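Local coordinates for acyl-CoA hydrolase (Bacillus cereus, PDB 1Y7U), which probably hydrolyses long-chain fatty acyl-CoA thioesters, releasing the fatty acid and coenzyme A, at residues M48-S53 with V120-L125; V88-R93 with L153-R158; S95-V100 with R149-R154. One frame throughout, in Å; residues are numbered along the deposited sequence.

All three contacts join a helix to the antiparallel sheet of the HotDog fold. Along the chain the segments run 48-53, 88-93, 95-100, 120-125, 149-154 and 153-158, so the segments of contact 1 alternate with those of the other two. Contacts 2 and 3 share helix 142-170, including Leu-153 and Arg-154, and their centres are about 4 Å apart. Contact 1 uses helix 39-58 instead, and its centre lies about 13 Å from that of contact 2 and about 12 Å from that of contact 3. The two helices lie on opposite faces of the sheet, and the coenzyme A touched by all three contacts lies where the sheet meets helix 142-170.

Contact 1 (M48-S53 with V120-L125); sequences MVASIS and VTFVAL. With COA (coenzyme A), chain F.
The ring of Phe-122 reaches from strand 112-125 onto helix 39-58 and overlaps Ala-50 and Ser-51. Its outer atoms make the contact. CE1 of Phe-122 lies 3.6 Å from CB of Ala-50. CZ of Phe-122 lies 3.3 Å from CA of Ser-51, and its CE2 is 3.5 Å from CB of Ser-51. The approach to both helix residues is oblique. Phe-122 has CG beside its backbone N and anti to the carbonyl carbon (chi1 -74°), which carries the ring up to the helix. Two residues earlier, on the same face of the strand, CG2 of Val-120 meets CB of Ala-50 at 4.1 Å. The small side chain of Ala-50 therefore has two strand residues against it.

The hydroxyl of Ser-51 takes no part in the apolar contact. OG of Ser-51 donates to the carbonyl O of selenomethionine Met-48 at 2.8 Å, and that oxygen also accepts from the backbone N of Ile-52. The same hydroxyl is hydrogen-bonded to Arg-25 of a second subunit.

The axes of segments 48-53 and 120-125 cross at -42°. Helix 39-58 is the central helix that the HotDog sheet wraps around. The other face of the strand serves the ligand. There CG2 of Thr-121 is 3.5 Å from N3A of coenzyme A, and Val-123 touches the ribose.

No hydrogen bond links the two segments. Helix and strand are held here by buried apolar contact, while the serine hydroxyl is satisfied along its own helix and at the subunit interface.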
loop_
_atom_site.group_PDB
_atom_site.type_symbol
_atom_site.label_atom_id
_atom_site.label_comp_id
_atom_site.label_asym_id
_atom_site.label_seq_id
_atom_site.Cartn_x
_atom_site.Cartn_y
_atom_site.Cartn_z
HETATM N N MSE A 48 3.508 15.745 3.070
HETATM C CA MSE A 48 4.291 15.164 1.992
HETATM C C MSE A 48 4.670 16.171 0.932
HETATM O O MSE A 48 5.847 16.380 0.629
HETATM C CB MSE A 48 3.514 14.022 1.344
HETATM C CG MSE A 48 4.267 13.307 0.232
HETATM SE SE MSE A 48 5.940 12.508 0.808
HETATM C CE MSE A 48 7.124 13.769 -0.016
ATOM N N VAL A 49 3.654 16.793 0.364
ATOM C CA VAL A 49 3.841 17.765 -0.683
ATOM C C VAL A 49 4.651 18.965 -0.161
ATOM O O VAL A 49 5.411 19.591 -0.899
ATOM C CB VAL A 49 2.453 18.173 -1.216
ATOM C CG1 VAL A 49 2.001 19.477 -0.599
ATOM C CG2 VAL A 49 2.474 18.213 -2.721
ATOM N N ALA A 50 4.507 19.260 1.125
ATOM C CA ALA A 50 5.226 20.364 1.753
ATOM C C ALA A 50 6.701 20.030 1.991
ATOM O O ALA A 50 7.566 20.900 1.905
ATOM C CB ALA A 50 4.571 20.708 3.060
ATOM N N SER A 51 6.981 18.775 2.321
ATOM C CA SER A 51 8.351 18.354 2.551
ATOM C C SER A 51 9.116 18.480 1.239
ATOM O O SER A 51 10.329 18.688 1.233
ATOM C CB SER A 51 8.399 16.904 3.037
ATOM O OG SER A 51 8.266 15.982 1.968
ATOM N N ILE A 52 8.407 18.347 0.123
ATOM C CA ILE A 52 9.048 18.468 -1.178
ATOM C C ILE A 52 9.383 19.935 -1.401
ATOM O O ILE A 52 10.464 20.258 -1.885
ATOM C CB ILE A 52 8.136 17.957 -2.315
ATOM C CG1 ILE A 52 7.943 16.443 -2.181
ATOM C CG2 ILE A 52 8.746 18.292 -3.668
ATOM C CD1 ILE A 52 7.002 15.848 -3.193
ATOM N N SER A 53 8.461 20.824 -1.043
ATOM C CA SER A 53 8.704 22.257 -1.188
ATOM C C SER A 53 9.906 22.625 -0.328
ATOM O O SER A 53 10.781 23.375 -0.743
ATOM C CB SER A 53 7.493 23.073 -0.728
ATOM O OG SER A 53 6.419 22.992 -1.649
ATOM N N VAL A 120 3.139 24.207 7.416
ATOM C CA VAL A 120 3.923 23.130 7.983
ATOM C C VAL A 120 5.323 23.693 8.123
ATOM O O VAL A 120 5.840 24.323 7.202
ATOM C CB VAL A 120 3.939 21.898 7.063
ATOM C CG1 VAL A 120 4.473 20.692 7.832
ATOM C CG2 VAL A 120 2.542 21.618 6.534
ATOM N N THR A 121 5.932 23.492 9.282
ATOM C CA THR A 121 7.266 24.011 9.510
ATOM C C THR A 121 8.306 22.913 9.340
ATOM O O THR A 121 8.173 21.833 9.917
ATOM C CB THR A 121 7.383 24.607 10.934
ATOM O OG1 THR A 121 6.372 25.603 11.116
ATOM C CG2 THR A 121 8.752 25.238 11.142
ATOM N N PHE A 122 9.334 23.198 8.543
ATOM C CA PHE A 122 10.417 22.247 8.307
ATOM C C PHE A 122 11.766 22.835 8.722
ATOM O O PHE A 122 11.971 24.047 8.656
ATOM C CB PHE A 122 10.481 21.851 6.825
ATOM C CG PHE A 122 9.384 20.913 6.389
ATOM C CD1 PHE A 122 8.144 21.405 5.995
ATOM C CD2 PHE A 122 9.588 19.537 6.395
ATOM C CE1 PHE A 122 7.122 20.539 5.614
ATOM C CE2 PHE A 122 8.579 18.666 6.018
ATOM C CZ PHE A 122 7.342 19.166 5.626
ATOM N N VAL A 123 12.682 21.975 9.155
ATOM C CA VAL A 123 14.018 22.410 9.554
ATOM C C VAL A 123 15.053 21.656 8.733
ATOM O O VAL A 123 15.071 20.423 8.719
ATOM C CB VAL A 123 14.305 22.122 11.045
ATOM C CG1 VAL A 123 15.769 22.426 11.359
ATOM C CG2 VAL A 123 13.391 22.952 11.922
ATOM N N ALA A 124 15.919 22.399 8.054
ATOM C CA ALA A 124 16.956 21.784 7.234
ATOM C C ALA A 124 18.061 21.252 8.134
ATOM O O ALA A 124 18.549 21.956 9.015
ATOM C CB ALA A 124 17.515 22.802 6.250
ATOM N N LEU A 125 18.452 20.004 7.919
ATOM C CA LEU A 125 19.495 19.410 8.735
ATOM C C LEU A 125 20.717 18.924 7.964
ATOM O O LEU A 125 20.633 18.542 6.794
ATOM C CB LEU A 125 18.916 18.262 9.559
ATOM C CG LEU A 125 17.878 18.682 10.602
ATOM C CD1 LEU A 125 17.568 17.518 11.539
ATOM C CD2 LEU A 125 18.424 19.853 11.398
HETATM N N1A COA F . 7.747 24.422 15.679
HETATM C C2A COA F . 8.212 25.261 14.727
HETATM N N3A COA F . 9.551 25.457 14.586
HETATM C C4A COA F . 10.400 24.833 15.375
HETATM C C5A COA F . 9.948 23.962 16.302
HETATM C C6A COA F . 8.599 23.736 16.473
HETATM N N6A COA F . 8.115 22.687 17.134
HETATM N N7A COA F . 11.001 23.497 16.920
HETATM C C8A COA F . 12.084 24.014 16.394
HETATM N N9A COA F . 11.737 24.866 15.449
HETATM C C1B COA F . 12.696 25.565 14.587
HETATM C C2B COA F . 12.944 27.011 14.931
HETATM O O2B COA F . 12.105 27.774 14.109
HETATM C C3B COA F . 14.393 27.275 14.589
HETATM O O3B COA F . 14.299 28.081 13.487
HETATM P P3B COA F . 15.232 29.154 12.951
HETATM O O7A COA F . 14.831 29.356 11.640
HETATM O O8A COA F . 16.609 28.948 12.919
HETATM O O9A COA F . 14.987 30.358 13.578
HETATM C C4B COA F . 14.858 25.911 14.166
HETATM O O4B COA F . 13.967 25.037 14.763
HETATM C C5B COA F . 16.221 25.528 14.640
HETATM O O5B COA F . 16.098 24.808 15.837
HETATM P P1A COA F . 17.285 24.586 16.875
HETATM O O1A COA F . 16.996 25.189 18.179
HETATM O O2A COA F . 18.531 25.168 16.382
HETATM O O3A COA F . 17.419 23.032 17.156
HETATM P P2A COA F . 16.298 21.953 17.469
HETATM O O4A COA F . 15.286 22.400 18.435
HETATM O O5A COA F . 17.010 20.816 17.992
HETATM O O6A COA F . 15.619 21.564 16.091
HETATM C CBP COA F . 13.894 19.816 16.242
HETATM C CCP COA F . 15.222 20.281 15.658
HETATM C CDP COA F . 13.616 20.378 17.613
HETATM C CEP COA F . 12.767 20.251 15.343
HETATM C CAP COA F . 14.008 18.332 16.593
HETATM O OAP COA F . 13.978 18.138 17.986
HETATM C C9P COA F . 13.578 17.193 15.731
HETATM O O9P COA F . 14.529 16.508 15.007
HETATM N N8P COA F . 12.324 16.874 15.681
HETATM C C7P COA F . 11.721 16.378 14.488
HETATM C C6P COA F . 12.541 15.398 13.674
HETATM C C5P COA F . 11.707 14.454 12.871
HETATM O O5P COA F . 12.158 13.337 12.544
HETATM N N4P COA F . 10.510 14.870 12.555
HETATM C C3P COA F . 9.469 13.949 12.285
HETATM C C2P COA F . 8.946 13.413 13.584
HETATM S S1P COA F . 9.358 11.716 13.789
#

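Contact 2 (V88-R93 with L153-R158); sequences VIWTGR and LRAEQR. With COA (coenzyme A), chain F.
Trp-90 meets Ala-155 and Arg-158 at a classic beta bulge, where Ile-89 and Trp-90 of strand 81-91 both face Glu-97 on the neighbouring strand. The site belongs to the HotDog sheet, and helix 142-170 lies over it.

The apolar part is a CH-pi contact. CB of Ala-155 sits over one face of the indole, 3.9 Å from the centroid of the six-membered ring of Trp-90 and 17° off its normal. Trp-90 has CG anti to its own backbone N (chi1 177°), and this swings the indole under the helix.

The second part is a meeting of flat groups. The planes of the indole and the Arg-158 guanidinium are 75° apart. CZ3 of Trp-90 lies at the guanidinium edge, 3.1 Å from NH2 of Arg-158. The arginine chain bends at chi3, which brings its end between the indole and the ligand.

The third part is coenzyme A binding. The ribose O2B of the ligand lies over one face of the Arg-158 guanidinium. NE of the same arginine is 3.2 Å from the adenine N3A. On the strand side the 3'-phosphate lies against the turn at Gly-92 and Arg-93. CA of Gly-92 is 3.2 Å from phosphate oxygen O7A, and the backbone N of Arg-93 makes a weak hydrogen bond to that oxygen at 2.8 Å.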
loop_
_atom_site.group_PDB
_atom_site.type_symbol
_atom_site.label_atom_id
_atom_site.label_comp_id
_atom_site.label_asym_id
_atom_site.label_seq_id
_atom_site.Cartn_x
_atom_site.Cartn_y
_atom_site.Cartn_z
ATOM N N VAL A 88 7.032 27.543 0.034
ATOM C CA VAL A 88 7.617 28.144 1.216
ATOM C C VAL A 88 7.262 29.629 1.179
ATOM O O VAL A 88 7.349 30.242 0.119
ATOM C CB VAL A 88 9.144 27.990 1.158
ATOM C CG1 VAL A 88 9.792 28.624 2.365
ATOM C CG2 VAL A 88 9.496 26.526 1.061
ATOM N N ILE A 89 6.831 30.210 2.294
ATOM C CA ILE A 89 6.533 31.640 2.283
ATOM C C ILE A 89 7.317 32.389 3.326
ATOM O O ILE A 89 7.645 33.550 3.129
ATOM C CB ILE A 89 5.076 31.992 2.567
ATOM C CG1 ILE A 89 4.375 30.792 3.173
ATOM C CG2 ILE A 89 4.425 32.587 1.323
ATOM C CD1 ILE A 89 3.295 31.186 4.102
ATOM N N TRP A 90 7.605 31.743 4.445
ATOM C CA TRP A 90 8.351 32.400 5.501
ATOM C C TRP A 90 9.579 31.577 5.819
ATOM O O TRP A 90 9.522 30.356 5.798
ATOM C CB TRP A 90 7.475 32.528 6.745
ATOM C CG TRP A 90 8.163 33.141 7.937
ATOM C CD1 TRP A 90 8.118 34.451 8.331
ATOM C CD2 TRP A 90 8.992 32.466 8.890
ATOM N NE1 TRP A 90 8.863 34.626 9.471
ATOM C CE2 TRP A 90 9.411 33.425 9.833
ATOM C CE3 TRP A 90 9.421 31.144 9.034
ATOM C CZ2 TRP A 90 10.239 33.105 10.908
ATOM C CZ3 TRP A 90 10.246 30.825 10.105
ATOM C CH2 TRP A 90 10.646 31.803 11.027
ATOM N N THR A 91 10.694 32.238 6.100
ATOM C CA THR A 91 11.906 31.514 6.457
ATOM C C THR A 91 12.583 32.111 7.658
ATOM O O THR A 91 12.566 33.321 7.859
ATOM C CB THR A 91 12.959 31.476 5.327
ATOM O OG1 THR A 91 13.088 32.772 4.722
ATOM C CG2 THR A 91 12.591 30.428 4.306
ATOM N N GLY A 92 13.165 31.234 8.462
ATOM C CA GLY A 92 13.900 31.656 9.633
ATOM C C GLY A 92 15.327 31.567 9.155
ATOM O O GLY A 92 15.599 31.827 7.989
ATOM N N ARG A 93 16.246 31.192 10.025
ATOM C CA ARG A 93 17.626 31.079 9.603
ATOM C C ARG A 93 17.842 29.654 9.134
ATOM O O ARG A 93 18.489 29.382 8.117
ATOM C CB ARG A 93 18.556 31.363 10.774
ATOM C CG ARG A 93 19.992 31.066 10.468
ATOM C CD ARG A 93 20.812 31.013 11.727
ATOM N NE ARG A 93 22.105 30.397 11.461
ATOM C CZ ARG A 93 22.484 29.220 11.947
ATOM N NH1 ARG A 93 21.669 28.529 12.737
ATOM N NH2 ARG A 93 23.675 28.731 11.628
ATOM N N LEU A 153 2.882 36.031 11.483
ATOM C CA LEU A 153 2.159 35.990 12.750
ATOM C C LEU A 153 2.089 34.600 13.348
ATOM O O LEU A 153 2.122 34.445 14.564
ATOM C CB LEU A 153 0.747 36.545 12.576
ATOM C CG LEU A 153 0.748 38.035 12.235
ATOM C CD1 LEU A 153 -0.618 38.501 11.803
ATOM C CD2 LEU A 153 1.221 38.794 13.448
ATOM N N ARG A 154 1.998 33.596 12.484
ATOM C CA ARG A 154 1.929 32.205 12.913
ATOM C C ARG A 154 3.278 31.750 13.456
ATOM O O ARG A 154 3.354 30.878 14.322
ATOM C CB ARG A 154 1.539 31.314 11.729
ATOM C CG ARG A 154 0.106 31.486 11.258
ATOM C CD ARG A 154 -0.844 30.630 12.075
ATOM N NE ARG A 154 -0.711 30.868 13.505
ATOM C CZ ARG A 154 -1.331 30.155 14.437
ATOM N NH1 ARG A 154 -2.129 29.154 14.091
ATOM N NH2 ARG A 154 -1.149 30.437 15.718
ATOM N N ALA A 155 4.337 32.363 12.941
ATOM C CA ALA A 155 5.700 32.016 13.322
ATOM C C ALA A 155 6.042 32.606 14.686
ATOM O O ALA A 155 7.068 32.262 15.275
ATOM C CB ALA A 155 6.684 32.516 12.271
ATOM N N GLU A 156 5.184 33.500 15.178
ATOM C CA GLU A 156 5.394 34.116 16.485
ATOM C C GLU A 156 4.827 33.260 17.618
ATOM O O GLU A 156 5.455 33.132 18.666
ATOM C CB GLU A 156 4.775 35.513 16.538
ATOM C CG GLU A 156 5.565 36.565 15.783
ATOM C CD GLU A 156 4.964 37.948 15.918
ATOM O OE1 GLU A 156 4.717 38.379 17.067
ATOM O OE2 GLU A 156 4.743 38.608 14.877
ATOM N N GLN A 157 3.657 32.676 17.385
ATOM C CA GLN A 157 2.997 31.822 18.363
ATOM C C GLN A 157 3.672 30.461 18.439
ATOM O O GLN A 157 3.390 29.664 19.331
ATOM C CB GLN A 157 1.548 31.595 17.961
ATOM C CG GLN A 157 0.533 32.380 18.732
ATOM C CD GLN A 157 -0.766 31.611 18.826
ATOM O OE1 GLN A 157 -0.836 30.577 19.493
ATOM N NE2 GLN A 157 -1.797 32.097 18.143
ATOM N N ARG A 158 4.560 30.207 17.488
ATOM C CA ARG A 158 5.264 28.939 17.377
ATOM C C ARG A 158 5.886 28.522 18.702
ATOM O O ARG A 158 5.785 27.366 19.129
ATOM C CB ARG A 158 6.364 29.073 16.319
ATOM C CG ARG A 158 7.633 28.303 16.630
ATOM C CD ARG A 158 8.789 28.803 15.795
ATOM N NE ARG A 158 8.599 28.542 14.376
ATOM C CZ ARG A 158 9.399 29.015 13.427
ATOM N NH1 ARG A 158 10.439 29.773 13.757
ATOM N NH2 ARG A 158 9.158 28.737 12.151
HETATM N N1A COA F . 7.747 24.422 15.679
HETATM C C2A COA F . 8.212 25.261 14.727
HETATM N N3A COA F . 9.551 25.457 14.586
HETATM C C4A COA F . 10.400 24.833 15.375
HETATM C C5A COA F . 9.948 23.962 16.302
HETATM C C6A COA F . 8.599 23.736 16.473
HETATM N N6A COA F . 8.115 22.687 17.134
HETATM N N7A COA F . 11.001 23.497 16.920
HETATM C C8A COA F . 12.084 24.014 16.394
HETATM N N9A COA F . 11.737 24.866 15.449
HETATM C C1B COA F . 12.696 25.565 14.587
HETATM C C2B COA F . 12.944 27.011 14.931
HETATM O O2B COA F . 12.105 27.774 14.109
HETATM C C3B COA F . 14.393 27.275 14.589
HETATM O O3B COA F . 14.299 28.081 13.487
HETATM P P3B COA F . 15.232 29.154 12.951
HETATM O O7A COA F . 14.831 29.356 11.640
HETATM O O8A COA F . 16.609 28.948 12.919
HETATM O O9A COA F . 14.987 30.358 13.578
HETATM C C4B COA F . 14.858 25.911 14.166
HETATM O O4B COA F . 13.967 25.037 14.763
HETATM C C5B COA F . 16.221 25.528 14.640
HETATM O O5B COA F . 16.098 24.808 15.837
HETATM P P1A COA F . 17.285 24.586 16.875
HETATM O O1A COA F . 16.996 25.189 18.179
HETATM O O2A COA F . 18.531 25.168 16.382
HETATM O O3A COA F . 17.419 23.032 17.156
HETATM P P2A COA F . 16.298 21.953 17.469
HETATM O O4A COA F . 15.286 22.400 18.435
HETATM O O5A COA F . 17.010 20.816 17.992
HETATM O O6A COA F . 15.619 21.564 16.091
HETATM C CBP COA F . 13.894 19.816 16.242
HETATM C CCP COA F . 15.222 20.281 15.658
HETATM C CDP COA F . 13.616 20.378 17.613
HETATM C CEP COA F . 12.767 20.251 15.343
HETATM C CAP COA F . 14.008 18.332 16.593
HETATM O OAP COA F . 13.978 18.138 17.986
HETATM C C9P COA F . 13.578 17.193 15.731
HETATM O O9P COA F . 14.529 16.508 15.007
HETATM N N8P COA F . 12.324 16.874 15.681
HETATM C C7P COA F . 11.721 16.378 14.488
HETATM C C6P COA F . 12.541 15.398 13.674
HETATM C C5P COA F . 11.707 14.454 12.871
HETATM O O5P COA F . 12.158 13.337 12.544
HETATM N N4P COA F . 10.510 14.870 12.555
HETATM C C3P COA F . 9.469 13.949 12.285
HETATM C C2P COA F . 8.946 13.413 13.584
HETATM S S1P COA F . 9.358 11.716 13.789
#

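Contact 3 (S95-V100 with R149-R154); sequences SMEVFV and RIAVLR. With COA (coenzyme A), chain F.
The carboxylate of Glu-97 is the flat group that crosses this contact, and its OE2 lies 3.0 Å from the carbonyl O of Ala-151. Within the helix, the guanidinium of Arg-149 has CG of Leu-153 above one face, offset toward the rim.

As modelled, the two oxygens that meet are both acceptors, and no hydrogen bond joins them. The rest is looser. OE2 of Glu-97 is 4.4 Å from CB of Ala-151, and OE1 of Glu-97 is 4.3 Å from CB of Arg-154. Glu-97 is extended beyond CG (chi2 -158°), which carries the carboxylate across to the helix backbone. The Arg-154 side chain starts toward the strand, but in the conformer given its end leads away to a salt bridge with Asp-68.

At the start of the strand Ser-95 binds coenzyme A. Its backbone N donates to the 3'-phosphate oxygen O7A at 2.9 Å (N-H...O angle 152°), and its OG also lies against this phosphate.

Strand 95-105 runs between strands 81-91 and 112-125 in the sheet. Helix 142-170 lies on the Glu-97 face, where Ala-155 and Arg-158 also touch Glu-97. Helix 39-58 packs on the other face, against selenomethionine Met-96 and Val-98.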
loop_
_atom_site.group_PDB
_atom_site.type_symbol
_atom_site.label_atom_id
_atom_site.label_comp_id
_atom_site.label_asym_id
_atom_site.label_seq_id
_atom_site.Cartn_x
_atom_site.Cartn_y
_atom_site.Cartn_z
ATOM N N SER A 95 14.949 27.271 9.601
ATOM C CA SER A 95 13.646 26.680 9.318
ATOM C C SER A 95 12.875 27.443 8.264
ATOM O O SER A 95 13.243 28.550 7.890
ATOM C CB SER A 95 12.811 26.636 10.589
ATOM O OG SER A 95 12.561 27.950 11.053
HETATM N N MSE A 96 11.787 26.845 7.799
HETATM C CA MSE A 96 10.953 27.471 6.788
HETATM C C MSE A 96 9.502 27.053 6.971
HETATM O O MSE A 96 9.222 25.933 7.393
HETATM C CB MSE A 96 11.462 27.078 5.406
HETATM C CG MSE A 96 11.827 25.620 5.320
HETATM SE SE MSE A 96 13.217 25.262 4.038
HETATM C CE MSE A 96 12.284 25.879 2.497
ATOM N N GLU A 97 8.579 27.966 6.695
ATOM C CA GLU A 97 7.168 27.649 6.816
ATOM C C GLU A 97 6.576 27.449 5.449
ATOM O O GLU A 97 6.657 28.320 4.584
ATOM C CB GLU A 97 6.409 28.741 7.543
ATOM C CG GLU A 97 6.599 28.696 9.026
ATOM C CD GLU A 97 5.477 29.383 9.741
ATOM O OE1 GLU A 97 4.398 28.774 9.863
ATOM O OE2 GLU A 97 5.663 30.540 10.167
ATOM N N VAL A 98 5.978 26.283 5.259
ATOM C CA VAL A 98 5.386 25.943 3.987
ATOM C C VAL A 98 3.877 26.014 4.071
ATOM O O VAL A 98 3.253 25.384 4.933
ATOM C CB VAL A 98 5.808 24.529 3.559
ATOM C CG1 VAL A 98 5.284 24.234 2.166
ATOM C CG2 VAL A 98 7.326 24.403 3.610
ATOM N N PHE A 99 3.298 26.809 3.184
ATOM C CA PHE A 99 1.853 26.950 3.136
ATOM C C PHE A 99 1.334 25.800 2.283
ATOM O O PHE A 99 1.956 25.421 1.283
ATOM C CB PHE A 99 1.460 28.277 2.489
ATOM C CG PHE A 99 -0.012 28.443 2.313
ATOM C CD1 PHE A 99 -0.840 28.634 3.418
ATOM C CD2 PHE A 99 -0.594 28.340 1.047
ATOM C CE1 PHE A 99 -2.236 28.720 3.264
ATOM C CE2 PHE A 99 -1.986 28.425 0.881
ATOM C CZ PHE A 99 -2.807 28.612 1.993
ATOM N N VAL A 100 0.208 25.228 2.687
ATOM C CA VAL A 100 -0.374 24.131 1.938
ATOM C C VAL A 100 -1.842 24.401 1.740
ATOM O O VAL A 100 -2.561 24.753 2.673
ATOM C CB VAL A 100 -0.210 22.795 2.656
ATOM C CG1 VAL A 100 -0.657 21.674 1.736
ATOM C CG2 VAL A 100 1.239 22.600 3.067
ATOM N N ARG A 149 2.440 37.493 5.363
ATOM C CA ARG A 149 2.109 38.300 6.536
ATOM C C ARG A 149 1.526 37.360 7.585
ATOM O O ARG A 149 1.921 37.373 8.753
ATOM C CB ARG A 149 1.071 39.357 6.166
ATOM C CG ARG A 149 1.330 40.751 6.719
ATOM C CD ARG A 149 1.042 40.887 8.208
ATOM N NE ARG A 149 2.265 41.035 8.997
ATOM C CZ ARG A 149 2.301 41.384 10.283
ATOM N NH1 ARG A 149 1.181 41.634 10.946
ATOM N NH2 ARG A 149 3.464 41.471 10.919
ATOM N N ILE A 150 0.579 36.538 7.153
ATOM C CA ILE A 150 -0.058 35.585 8.044
ATOM C C ILE A 150 0.974 34.616 8.588
ATOM O O ILE A 150 0.965 34.288 9.775
ATOM C CB ILE A 150 -1.163 34.797 7.316
ATOM C CG1 ILE A 150 -2.283 35.759 6.911
ATOM C CG2 ILE A 150 -1.686 33.676 8.207
ATOM C CD1 ILE A 150 -3.454 35.116 6.212
ATOM N N ALA A 151 1.871 34.159 7.723
ATOM C CA ALA A 151 2.910 33.230 8.146
ATOM C C ALA A 151 3.781 33.882 9.213
ATOM O O ALA A 151 4.227 33.221 10.145
ATOM C CB ALA A 151 3.753 32.821 6.962
ATOM N N VAL A 152 4.019 35.182 9.071
ATOM C CA VAL A 152 4.828 35.928 10.033
ATOM C C VAL A 152 4.201 35.860 11.426
ATOM O O VAL A 152 4.900 35.652 12.426
ATOM C CB VAL A 152 4.965 37.423 9.611
ATOM C CG1 VAL A 152 5.583 38.231 10.729
ATOM C CG2 VAL A 152 5.830 37.537 8.359
ATOM N N LEU A 153 2.882 36.031 11.483
ATOM C CA LEU A 153 2.159 35.990 12.750
ATOM C C LEU A 153 2.089 34.600 13.348
ATOM O O LEU A 153 2.122 34.445 14.564
ATOM C CB LEU A 153 0.747 36.545 12.576
ATOM C CG LEU A 153 0.748 38.035 12.235
ATOM C CD1 LEU A 153 -0.618 38.501 11.803
ATOM C CD2 LEU A 153 1.221 38.794 13.448
ATOM N N ARG A 154 1.998 33.596 12.484
ATOM C CA ARG A 154 1.929 32.205 12.913
ATOM C C ARG A 154 3.278 31.750 13.456
ATOM O O ARG A 154 3.354 30.878 14.322
ATOM C CB ARG A 154 1.539 31.314 11.729
ATOM C CG ARG A 154 0.106 31.486 11.258
ATOM C CD ARG A 154 -0.844 30.630 12.075
ATOM N NE ARG A 154 -0.711 30.868 13.505
ATOM C CZ ARG A 154 -1.331 30.155 14.437
ATOM N NH1 ARG A 154 -2.129 29.154 14.091
ATOM N NH2 ARG A 154 -1.149 30.437 15.718
HETATM N N1A COA F . 7.747 24.422 15.679
HETATM C C2A COA F . 8.212 25.261 14.727
HETATM N N3A COA F . 9.551 25.457 14.586
HETATM C C4A COA F . 10.400 24.833 15.375
HETATM C C5A COA F . 9.948 23.962 16.302
HETATM C C6A COA F . 8.599 23.736 16.473
HETATM N N6A COA F . 8.115 22.687 17.134
HETATM N N7A COA F . 11.001 23.497 16.920
HETATM C C8A COA F . 12.084 24.014 16.394
HETATM N N9A COA F . 11.737 24.866 15.449
HETATM C C1B COA F . 12.696 25.565 14.587
HETATM C C2B COA F . 12.944 27.011 14.931
HETATM O O2B COA F . 12.105 27.774 14.109
HETATM C C3B COA F . 14.393 27.275 14.589
HETATM O O3B COA F . 14.299 28.081 13.487
HETATM P P3B COA F . 15.232 29.154 12.951
HETATM O O7A COA F . 14.831 29.356 11.640
HETATM O O8A COA F . 16.609 28.948 12.919
HETATM O O9A COA F . 14.987 30.358 13.578
HETATM C C4B COA F . 14.858 25.911 14.166
HETATM O O4B COA F . 13.967 25.037 14.763
HETATM C C5B COA F . 16.221 25.528 14.640
HETATM O O5B COA F . 16.098 24.808 15.837
HETATM P P1A COA F . 17.285 24.586 16.875
HETATM O O1A COA F . 16.996 25.189 18.179
HETATM O O2A COA F . 18.531 25.168 16.382
HETATM O O3A COA F . 17.419 23.032 17.156
HETATM P P2A COA F . 16.298 21.953 17.469
HETATM O O4A COA F . 15.286 22.400 18.435
HETATM O O5A COA F . 17.010 20.816 17.992
HETATM O O6A COA F . 15.619 21.564 16.091
HETATM C CBP COA F . 13.894 19.816 16.242
HETATM C CCP COA F . 15.222 20.281 15.658
HETATM C CDP COA F . 13.616 20.378 17.613
HETATM C CEP COA F . 12.767 20.251 15.343
HETATM C CAP COA F . 14.008 18.332 16.593
HETATM O OAP COA F . 13.978 18.138 17.986
HETATM C C9P COA F . 13.578 17.193 15.731
HETATM O O9P COA F . 14.529 16.508 15.007
HETATM N N8P COA F . 12.324 16.874 15.681
HETATM C C7P COA F . 11.721 16.378 14.488
HETATM C C6P COA F . 12.541 15.398 13.674
HETATM C C5P COA F . 11.707 14.454 12.871
HETATM O O5P COA F . 12.158 13.337 12.544
HETATM N N4P COA F . 10.510 14.870 12.555
HETATM C C3P COA F . 9.469 13.949 12.285
HETATM C C2P COA F . 8.946 13.413 13.584
HETATM S S1P COA F . 9.358 11.716 13.789
#